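Local coordinates for probable enoyl-CoA hydratase/isomerase (PDB 5YLO), which probably acts as a Delta3,Delta2-enoyl-CoA isomerase of the crotonase family, shifting double bonds of unsaturated fatty acyl-CoA substrates during beta-oxidation, at residues A69-A74 against E81-T86. Sequence-based numbering, arbitrary orientation.
Sequences AEWAAA and ESYGWT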
# COMPACT_ATOMS: atom_id res chain seq x y z
N ALA A 69 33.26 -0.49 13.74
CA ALA A 69 34.69 -0.35 13.98
C ALA A 69 35.27 0.81 13.17
O ALA A 69 36.07 1.60 13.68
CB ALA A 69 35.42 -1.65 13.64
N GLU A 70 34.87 0.92 11.90
CA GLU A 70 35.31 2.04 11.08
C GLU A 70 34.81 3.36 11.64
O GLU A 70 35.54 4.36 11.67
CB GLU A 70 34.84 1.86 9.64
CG GLU A 70 35.14 3.05 8.75
CD GLU A 70 34.81 2.80 7.30
OE1 GLU A 70 33.68 3.12 6.88
OE2 GLU A 70 35.68 2.26 6.59
N TRP A 71 33.55 3.39 12.08
CA TRP A 71 33.01 4.59 12.72
C TRP A 71 33.76 4.91 14.01
O TRP A 71 33.97 6.08 14.34
CB TRP A 71 31.52 4.42 12.99
CG TRP A 71 30.93 5.53 13.80
CD1 TRP A 71 30.47 6.72 13.33
CD2 TRP A 71 30.75 5.56 15.22
NE1 TRP A 71 30.00 7.49 14.37
CE2 TRP A 71 30.17 6.80 15.54
CE3 TRP A 71 31.03 4.65 16.25
CZ2 TRP A 71 29.85 7.16 16.85
CZ3 TRP A 71 30.71 5.01 17.55
CH2 TRP A 71 30.13 6.25 17.84
N ALA A 72 34.15 3.87 14.75
CA ALA A 72 34.87 4.10 16.00
C ALA A 72 36.22 4.76 15.75
O ALA A 72 36.61 5.68 16.48
CB ALA A 72 35.04 2.78 16.76
N ALA A 73 36.94 4.30 14.73
CA ALA A 73 38.25 4.87 14.43
C ALA A 73 38.15 6.35 14.09
O ALA A 73 38.97 7.16 14.54
CB ALA A 73 38.91 4.10 13.28
N ALA A 74 37.14 6.73 13.31
CA ALA A 74 36.93 8.15 13.01
C ALA A 74 36.46 8.90 14.25
O ALA A 74 36.88 10.03 14.49
CB ALA A 74 35.92 8.30 11.87
N GLU A 81 33.72 14.49 11.81
CA GLU A 81 32.90 15.29 10.91
C GLU A 81 33.25 15.02 9.45
O GLU A 81 32.37 15.03 8.58
CB GLU A 81 33.04 16.77 11.23
CG GLU A 81 32.45 17.19 12.58
CD GLU A 81 32.38 18.70 12.74
OE1 GLU A 81 33.13 19.41 12.05
OE2 GLU A 81 31.57 19.17 13.56
N SER A 82 34.53 14.77 9.16
CA SER A 82 34.96 14.45 7.81
C SER A 82 34.60 13.04 7.38
O SER A 82 34.72 12.71 6.20
CB SER A 82 36.47 14.66 7.67
OG SER A 82 36.95 14.18 6.43
N TYR A 83 34.18 12.19 8.32
CA TYR A 83 33.72 10.85 7.99
C TYR A 83 32.52 10.93 7.05
O TYR A 83 31.48 11.50 7.40
CB TYR A 83 33.35 10.11 9.27
CG TYR A 83 33.05 8.64 9.09
CD1 TYR A 83 33.71 7.89 8.12
CD2 TYR A 83 32.12 8.00 9.90
CE1 TYR A 83 33.44 6.54 7.96
CE2 TYR A 83 31.84 6.66 9.74
CZ TYR A 83 32.50 5.93 8.78
OH TYR A 83 32.23 4.59 8.62
N GLY A 84 32.68 10.38 5.85
CA GLY A 84 31.65 10.52 4.83
C GLY A 84 30.85 9.26 4.57
O GLY A 84 30.50 8.98 3.42
N TRP A 85 30.54 8.51 5.63
CA TRP A 85 29.82 7.25 5.45
C TRP A 85 28.39 7.49 5.00
O TRP A 85 27.92 6.86 4.04
CB TRP A 85 29.84 6.44 6.75
CG TRP A 85 29.15 5.11 6.61
CD1 TRP A 85 29.73 3.92 6.27
CD2 TRP A 85 27.76 4.85 6.79
NE1 TRP A 85 28.77 2.93 6.23
CE2 TRP A 85 27.55 3.48 6.54
CE3 TRP A 85 26.66 5.65 7.13
CZ2 TRP A 85 26.30 2.89 6.64
CZ3 TRP A 85 25.41 5.06 7.22
CH2 TRP A 85 25.24 3.69 6.98
N THR A 86 27.67 8.39 5.69
CA THR A 86 26.28 8.67 5.33
C THR A 86 26.18 9.11 3.88
O THR A 86 25.27 8.69 3.15
CB THR A 86 25.70 9.73 6.27
OG1 THR A 86 25.59 9.19 7.59
CG2 THR A 86 24.32 10.17 5.79
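The ring of Tyr83 packs with one face on Ala74 and its hydroxyl end against Glu70, beside Trp71, on helix 68-76. In this crotonase fold the contact joins that short helix to the turn leading through the N-cap residue Gly84 into helix 85-97, at the surface and well away from the centre of the chain. Glu70, Trp71 and Ala74 follow the i, i+1, i+4 pattern of a single helical side. Tyr83 has CG anti to its backbone nitrogen (chi1 -171°), which carries the ring from the turn to the helix.

At the far end of the ring, Tyr83 OH donates a hydrogen bond of 2.7 Å to Glu70 OE1. OE1 accepts through its anti lone pair, on the side away from OE2. OE1 sits at the ring edge, in its plane, while the carboxylate is turned 84° from the ring. Glu70 reaches this place with an extended chain, and its CG lies 3.3 Å from Tyr83 OH. The same OE1 also accepts a hydrogen bond from Ile31 N. Two donors thus grip one oxygen, and the bond pair links the turn, helix 68-76 and the start of helix 31-46.

The rest is apolar. Ala74 CB rests over one face of the Tyr83 ring, 4.0 Å from CG. On the opposite face Trp85 CB stands 3.4 Å from the ring plane, nearer the ring's margin than its centre. Trp71 crosses Tyr83 at about a right angle, and its CD1 meets Tyr83 CE2 at 3.8 Å, near the plane of the indole.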